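Local coordinates for protein catechol 1,2-dioxygenase (Acinetobacter sp., PDB 1DMH) that catalyses the iron-dependent ring opening of catechol by dioxygen to cis,cis-muconate, the first step of the catechol branch of the beta-ketoadipate pathway, at residues 90-95 and 299-304; 157-162 and 166-171; 176-181 and 193-198. All coordinates share one frame; numbering follows the deposited sequence.

Interaction 1 (90-95 and 299-304)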
# COMPACT_ATOMS: atom_id res chain seq x y z
N ALA A 90 -21.45 16.85 -7.30
CA ALA A 90 -21.19 17.95 -8.21
C ALA A 90 -21.70 17.59 -9.61
O ALA A 90 -22.34 18.41 -10.27
CB ALA A 90 -19.67 18.23 -8.26
N GLU A 91 -21.41 16.37 -10.05
CA GLU A 91 -21.83 15.92 -11.37
C GLU A 91 -23.35 15.89 -11.47
O GLU A 91 -23.91 16.30 -12.48
CB GLU A 91 -21.26 14.55 -11.64
CG GLU A 91 -21.36 14.13 -13.05
CD GLU A 91 -20.93 12.69 -13.23
OE1 GLU A 91 -21.66 11.78 -12.76
OE2 GLU A 91 -19.86 12.46 -13.83
N ASP A 92 -24.03 15.42 -10.43
CA ASP A 92 -25.49 15.40 -10.43
C ASP A 92 -26.04 16.84 -10.46
O ASP A 92 -27.02 17.12 -11.16
CB ASP A 92 -26.07 14.69 -9.20
CG ASP A 92 -25.94 13.18 -9.26
OD1 ASP A 92 -25.53 12.62 -10.29
OD2 ASP A 92 -26.28 12.55 -8.23
N ALA A 93 -25.44 17.73 -9.67
CA ALA A 93 -25.87 19.12 -9.60
C ALA A 93 -25.79 19.74 -10.99
O ALA A 93 -26.68 20.48 -11.41
CB ALA A 93 -25.01 19.90 -8.63
N ALA A 94 -24.73 19.42 -11.72
CA ALA A 94 -24.56 19.96 -13.06
C ALA A 94 -25.64 19.42 -14.02
O ALA A 94 -26.02 20.10 -14.97
CB ALA A 94 -23.16 19.65 -13.60
N LEU A 95 -26.13 18.21 -13.77
CA LEU A 95 -27.16 17.60 -14.62
C LEU A 95 -28.56 17.96 -14.16
O LEU A 95 -29.54 17.44 -14.68
CB LEU A 95 -27.04 16.07 -14.61
CG LEU A 95 -25.78 15.49 -15.25
CD1 LEU A 95 -25.74 13.96 -15.08
CD2 LEU A 95 -25.77 15.89 -16.72
N VAL A 299 -29.09 5.06 -18.40
CA VAL A 299 -27.99 4.42 -17.67
C VAL A 299 -27.77 4.98 -16.27
O VAL A 299 -28.08 6.14 -15.98
CB VAL A 299 -26.64 4.53 -18.42
CG1 VAL A 299 -26.72 3.85 -19.78
CG2 VAL A 299 -26.26 6.00 -18.58
N ASP A 300 -27.22 4.13 -15.41
CA ASP A 300 -26.90 4.52 -14.03
C ASP A 300 -25.48 5.07 -14.09
O ASP A 300 -24.51 4.30 -14.07
CB ASP A 300 -26.92 3.33 -13.07
CG ASP A 300 -26.80 3.79 -11.64
OD1 ASP A 300 -26.21 4.86 -11.42
OD2 ASP A 300 -27.27 3.09 -10.74
N ASN A 301 -25.37 6.39 -14.16
CA ASN A 301 -24.06 7.02 -14.29
C ASN A 301 -23.21 7.05 -13.02
O ASN A 301 -22.05 7.49 -13.06
CB ASN A 301 -24.22 8.46 -14.81
CG ASN A 301 -25.05 9.34 -13.90
OD1 ASN A 301 -24.91 10.57 -13.92
ND2 ASN A 301 -25.94 8.74 -13.12
N GLN A 302 -23.74 6.55 -11.92
CA GLN A 302 -22.97 6.60 -10.68
C GLN A 302 -22.77 5.27 -9.93
O GLN A 302 -22.20 5.27 -8.85
CB GLN A 302 -23.58 7.70 -9.79
CG GLN A 302 -25.12 7.63 -9.56
CD GLN A 302 -25.54 6.62 -8.47
OE1 GLN A 302 -25.91 5.46 -8.73
NE2 GLN A 302 -25.46 7.08 -7.23
N VAL A 303 -23.22 4.15 -10.50
CA VAL A 303 -23.02 2.88 -9.80
C VAL A 303 -21.54 2.61 -9.72
O VAL A 303 -20.78 2.89 -10.65
CB VAL A 303 -23.52 1.60 -10.53
CG1 VAL A 303 -24.38 0.80 -9.60
CG2 VAL A 303 -24.13 1.90 -11.85
N VAL A 304 -21.13 1.99 -8.62
CA VAL A 304 -19.73 1.66 -8.46
C VAL A 304 -19.52 0.16 -8.43
O VAL A 304 -20.20 -0.58 -7.71
CB VAL A 304 -19.17 2.28 -7.17
CG1 VAL A 304 -17.71 1.88 -6.99
CG2 VAL A 304 -19.31 3.81 -7.23
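Asn301 reaches from the loop 299-304 to the end of helix 80-94, where it touches Glu91, Asp92 and, just beyond the helix, Leu95. As the fifth helix of the chain, it is probably the last of the five N-terminal helices of the helical zipper at the dimer axis. The loop follows strand 283-291 of the dioxygenase domain and is shaped here by an Asx turn. The contact would thus join helical zipper and catalytic domain.

The Asx turn starts at Asp300. Its OD1 accepts from Gln302 N at 3.0 Å, and its other oxygen, OD2, bonds to the backbone N of Lys236. At the bend comes Asn301, which loses the most surface to the helix. Its CG stands between the backbone N and the carbonyl carbon (chi1 60°), and this aims the amide at the helix end. The extended Glu91 slides past it in the opposite direction. The carboxylate and amide planes are only 16° apart, and Glu91 OE1 lies 4.3 Å from Asn301 CG. Leu95 comes from the opposite direction, and its methyl CD1 is 4.8 Å from Asn301 CG.

Gln302 has the CA nearest to the helix segment, yet it is still 9.2 Å from Asp92 CA. Side chains therefore make the contact. Gln302 also lies against Arg103 and Arg235. Further on, Val304 packs on Asp53 of the second subunit. Asp92 is buried beside the loop, and both its oxygens are held elsewhere: OD1 in a salt bridge to Arg235 NH1, OD2 in one to Arg103 NH1 and a hydrogen bond to Asn99 ND2.

Interaction 2 (157-162 and 166-171)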
# COMPACT_ATOMS: atom_id res chain seq x y z
N HIS A 157 -25.54 -3.75 9.19
CA HIS A 157 -25.06 -2.92 10.29
C HIS A 157 -24.33 -3.75 11.34
O HIS A 157 -24.31 -4.98 11.26
CB HIS A 157 -26.24 -2.17 10.92
CG HIS A 157 -27.23 -3.05 11.64
ND1 HIS A 157 -27.05 -3.49 12.94
CD2 HIS A 157 -28.42 -3.56 11.24
CE1 HIS A 157 -28.09 -4.22 13.30
NE2 HIS A 157 -28.94 -4.28 12.29
N ALA A 158 -23.72 -3.07 12.31
CA ALA A 158 -22.95 -3.73 13.36
C ALA A 158 -23.78 -4.10 14.60
O ALA A 158 -24.93 -3.67 14.73
CB ALA A 158 -21.78 -2.81 13.77
N ASN A 159 -23.19 -4.90 15.49
CA ASN A 159 -23.89 -5.27 16.71
C ASN A 159 -23.49 -4.26 17.78
O ASN A 159 -22.90 -3.23 17.44
CB ASN A 159 -23.56 -6.71 17.17
CG ASN A 159 -22.07 -6.93 17.43
OD1 ASN A 159 -21.30 -5.99 17.65
ND2 ASN A 159 -21.68 -8.21 17.46
N THR A 160 -23.81 -4.53 19.05
CA THR A 160 -23.51 -3.59 20.13
C THR A 160 -22.04 -3.43 20.45
O THR A 160 -21.66 -2.54 21.21
CB THR A 160 -24.27 -3.93 21.44
OG1 THR A 160 -23.88 -5.23 21.91
CG2 THR A 160 -25.77 -3.91 21.20
N LYS A 161 -21.20 -4.29 19.86
CA LYS A 161 -19.76 -4.22 20.08
C LYS A 161 -19.08 -3.55 18.89
O LYS A 161 -17.86 -3.41 18.87
CB LYS A 161 -19.20 -5.61 20.32
CG LYS A 161 -19.68 -6.18 21.65
CD LYS A 161 -19.07 -7.52 21.95
CE LYS A 161 -19.60 -8.59 21.01
NZ LYS A 161 -18.91 -9.93 21.20
N GLY A 162 -19.87 -3.14 17.89
CA GLY A 162 -19.33 -2.50 16.71
C GLY A 162 -18.79 -3.47 15.66
O GLY A 162 -18.06 -3.06 14.76
N HIS A 166 -19.07 -11.61 9.24
CA HIS A 166 -18.07 -11.84 8.21
C HIS A 166 -16.79 -11.01 8.43
O HIS A 166 -15.80 -11.19 7.74
CB HIS A 166 -18.67 -11.59 6.82
CG HIS A 166 -19.83 -12.48 6.52
ND1 HIS A 166 -19.69 -13.83 6.27
CD2 HIS A 166 -21.17 -12.24 6.55
CE1 HIS A 166 -20.89 -14.38 6.16
NE2 HIS A 166 -21.80 -13.44 6.33
N PHE A 167 -16.81 -10.10 9.40
CA PHE A 167 -15.63 -9.29 9.72
C PHE A 167 -15.51 -9.15 11.23
O PHE A 167 -14.93 -8.19 11.72
CB PHE A 167 -15.71 -7.87 9.12
CG PHE A 167 -15.91 -7.85 7.64
CD1 PHE A 167 -14.81 -7.93 6.79
CD2 PHE A 167 -17.19 -7.80 7.10
CE1 PHE A 167 -14.98 -7.95 5.41
CE2 PHE A 167 -17.37 -7.82 5.71
CZ PHE A 167 -16.26 -7.89 4.86
N ASP A 168 -16.08 -10.11 11.96
CA ASP A 168 -16.06 -10.10 13.41
C ASP A 168 -14.76 -10.71 13.91
O ASP A 168 -14.54 -11.92 13.79
CB ASP A 168 -17.22 -10.92 13.97
CG ASP A 168 -17.42 -10.69 15.45
OD1 ASP A 168 -16.40 -10.50 16.17
OD2 ASP A 168 -18.58 -10.72 15.91
N PRO A 169 -13.88 -9.88 14.50
CA PRO A 169 -12.58 -10.30 15.02
C PRO A 169 -12.64 -11.29 16.18
O PRO A 169 -11.65 -11.97 16.47
CB PRO A 169 -11.96 -8.97 15.46
CG PRO A 169 -13.19 -8.19 15.92
CD PRO A 169 -14.07 -8.43 14.71
N THR A 170 -13.79 -11.39 16.83
CA THR A 170 -13.92 -12.27 17.98
C THR A 170 -14.51 -13.64 17.70
O THR A 170 -14.87 -14.35 18.65
CB THR A 170 -14.76 -11.59 19.09
OG1 THR A 170 -16.10 -11.37 18.63
CG2 THR A 170 -14.13 -10.25 19.47
N GLY A 171 -14.60 -14.04 16.44
CA GLY A 171 -15.15 -15.36 16.15
C GLY A 171 -16.52 -15.24 15.51
O GLY A 171 -17.41 -14.58 16.05
O HOH W 1 -19.27 -9.55 18.07
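Asp168 faces Asn159 across a single water that joins their side chains. From CB, the Asp168 side chain swings out with CG anti to the backbone N (chi1 -168°). This carries the carboxylate toward 157-162 and lets its two oxygens do different work.

OD1 turns back to its own segment. It accepts from Thr170 OG1 at 2.6 Å and from Thr170 N at 2.8 Å. The hydroxyl comes on the syn side and the amide on the anti side, both from the same face of the carboxylate plane. Two bonds thus grip this oxygen and limit rotation of the carboxylate. The bond from Thr170 N closes an Asx turn, which overlaps a type I beta turn from Asp168 to Gly171.

The same pairing of turns recurs across the contact. Asn159 OD1 accepts from Lys161 N at 2.8 Å, with the donor well above the amide plane, and a type I turn runs from Asn159 to Gly162. Both turns belong to the long loop between strands 152-157 and 179-183. This loop also carries Tyr164, a ligand of the iron.

At the tip, OD2 of Asp168 takes a hydrogen bond from the water at 2.6 Å and another from Gln173 NE2. The water in turn accepts from Asn159 ND2 at 2.8 Å. The water bridge thus spans side chains that have no direct hydrogen bond to each other.

Lys161 passes nearby, its chain bent at chi3 (-69°). Its NZ stops 4.1 Å from Thr170 OG1. It is also 5.4 Å from Asp168 OD2, near enough that its charge may favour the ionised carboxylate.

Interaction 3 (176-181 and 193-198)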
# COMPACT_ATOMS: atom_id res chain seq x y z
N PHE A 176 -24.36 -13.83 7.53
CA PHE A 176 -25.35 -12.79 7.23
C PHE A 176 -26.14 -12.23 8.42
O PHE A 176 -27.22 -11.66 8.24
CB PHE A 176 -26.33 -13.25 6.14
CG PHE A 176 -25.66 -13.61 4.85
CD1 PHE A 176 -25.18 -12.62 4.01
CD2 PHE A 176 -25.45 -14.95 4.51
CE1 PHE A 176 -24.48 -12.96 2.84
CE2 PHE A 176 -24.75 -15.30 3.35
CZ PHE A 176 -24.27 -14.31 2.51
N ASN A 177 -25.61 -12.39 9.63
CA ASN A 177 -26.27 -11.85 10.81
C ASN A 177 -26.30 -10.33 10.58
O ASN A 177 -25.28 -9.74 10.19
CB ASN A 177 -25.47 -12.15 12.07
CG ASN A 177 -26.22 -11.78 13.35
OD1 ASN A 177 -25.61 -11.42 14.36
ND2 ASN A 177 -27.54 -11.90 13.32
N MET A 178 -27.47 -9.72 10.79
CA MET A 178 -27.72 -8.28 10.63
C MET A 178 -27.47 -7.78 9.19
O MET A 178 -27.05 -6.65 8.98
CB MET A 178 -26.86 -7.50 11.63
CG MET A 178 -27.17 -7.90 13.11
SD MET A 178 -26.06 -7.10 14.30
CE MET A 178 -24.47 -7.69 13.66
N ARG A 179 -27.77 -8.64 8.22
CA ARG A 179 -27.62 -8.32 6.80
C ARG A 179 -28.83 -8.94 6.07
O ARG A 179 -28.97 -10.16 6.07
CB ARG A 179 -26.32 -8.92 6.22
CG ARG A 179 -25.00 -8.39 6.79
CD ARG A 179 -23.82 -9.21 6.23
NE ARG A 179 -22.51 -8.80 6.76
CZ ARG A 179 -21.88 -7.68 6.41
NH1 ARG A 179 -22.42 -6.85 5.52
NH2 ARG A 179 -20.68 -7.40 6.93
N ARG A 180 -29.68 -8.13 5.45
CA ARG A 180 -30.83 -8.65 4.73
C ARG A 180 -31.17 -7.82 3.49
O ARG A 180 -30.77 -6.65 3.38
CB ARG A 180 -32.08 -8.65 5.62
CG ARG A 180 -32.10 -9.63 6.78
CD ARG A 180 -32.13 -11.09 6.34
NE ARG A 180 -32.24 -11.96 7.50
CZ ARG A 180 -31.23 -12.32 8.29
NH1 ARG A 180 -29.98 -11.95 8.03
NH2 ARG A 180 -31.46 -13.12 9.33
N SER A 181 -31.91 -8.44 2.57
CA SER A 181 -32.40 -7.74 1.38
C SER A 181 -33.90 -7.80 1.53
O SER A 181 -34.46 -8.86 1.80
CB SER A 181 -32.01 -8.46 0.09
OG SER A 181 -30.63 -8.35 -0.13
N ARG A 193 -36.90 -6.00 11.82
CA ARG A 193 -36.71 -6.06 13.26
C ARG A 193 -35.21 -6.43 13.40
O ARG A 193 -34.74 -7.42 12.81
CB ARG A 193 -37.59 -7.13 13.90
CG ARG A 193 -37.15 -7.41 15.32
CD ARG A 193 -38.04 -8.39 16.08
NE ARG A 193 -37.36 -8.72 17.33
CZ ARG A 193 -37.91 -9.40 18.33
NH1 ARG A 193 -39.14 -9.82 18.23
NH2 ARG A 193 -37.20 -9.63 19.43
N THR A 194 -34.46 -5.63 14.16
CA THR A 194 -33.05 -5.92 14.35
C THR A 194 -32.65 -5.35 15.73
O THR A 194 -33.50 -5.30 16.63
CB THR A 194 -32.21 -5.31 13.21
OG1 THR A 194 -30.86 -5.73 13.34
CG2 THR A 194 -32.29 -3.79 13.23
N ILE A 195 -31.39 -4.96 15.92
CA ILE A 195 -30.99 -4.34 17.18
C ILE A 195 -30.26 -3.03 16.88
O ILE A 195 -29.78 -2.83 15.76
CB ILE A 195 -30.03 -5.24 18.03
CG1 ILE A 195 -28.77 -5.55 17.24
CG2 ILE A 195 -30.74 -6.52 18.47
CD1 ILE A 195 -27.71 -6.27 18.05
N LEU A 196 -30.21 -2.12 17.85
CA LEU A 196 -29.50 -0.85 17.67
C LEU A 196 -28.02 -1.12 17.62
O LEU A 196 -27.46 -1.75 18.50
CB LEU A 196 -29.74 0.10 18.83
CG LEU A 196 -30.81 1.18 18.71
CD1 LEU A 196 -30.74 2.01 19.98
CD2 LEU A 196 -30.56 2.06 17.50
N PRO A 197 -27.35 -0.65 16.56
CA PRO A 197 -25.92 -0.87 16.46
C PRO A 197 -25.18 0.11 17.36
O PRO A 197 -25.75 1.11 17.81
CB PRO A 197 -25.64 -0.61 14.99
CG PRO A 197 -26.55 0.52 14.73
CD PRO A 197 -27.85 0.01 15.34
N ALA A 198 -23.92 -0.21 17.64
CA ALA A 198 -23.05 0.66 18.43
C ALA A 198 -22.06 1.19 17.40
O ALA A 198 -21.87 0.56 16.36
CB ALA A 198 -22.29 -0.15 19.50
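Met178 lays its side chain against Thr194 and Ile195, and all three residues are buried. Met178 has the most surface covered. Its CG lies 4.3 Å from Thr194 OG1, and farther along its SD meets Ile195 CD1 at 4.2 Å. The second meeting is an apolar one, sulfur against the terminal methyl.

In Met178, CG stands anti to the carbonyl carbon, and the chain runs on extended to SD (chi2 174°), which brings the sulfur to Ile195. In Ile195, CG1 stands between the backbone N and the carbonyl carbon (chi1 59°), and CD1 extends from it toward the sulfur.

Met178 is the third residue of a type II beta turn from Phe176 to Arg179, and it has a positive phi. The turn leads straight into strand 179-183. Thr194 and Ile195 belong to strand 189-195. The two strands are consecutive in the large mixed sheet that forms the core of this intradiol dioxygenase, but they are not paired with each other. Strand 179-183 pairs with 116-118 and 152-157. Strand 189-195 pairs with 120-122 and 133-141. The contact here is made by side chains.

The hydroxyl of Thr194 is buried but has a polar partner, His157. Just after the turn, Arg180 folds back and its NH1 donates to Arg179 O at 2.8 Å, with the oxygen in the guanidinium plane but the donor well above the carbonyl plane.

Overall arrangement
Interactions 2 and 3 are neighbours, their centres 11 Å apart, and they touch directly. His157 NE2 probably bonds to Thr194 OG1 (2.6 Å), and His166 NE2 to Phe176 N (2.9 Å). Both lie in the neighbourhood of the iron without touching it. The side chains of Asn159 and Met178 each lie about 11 Å from the iron, and Met178 is about 6 Å from the side chain of Tyr164, an iron ligand. Interaction 1 stands apart. Its centre is 33 Å from that of interaction 2 and 30 Å from that of interaction 3, away from the annotated sites. In sequence, its two segments bracket both of the others.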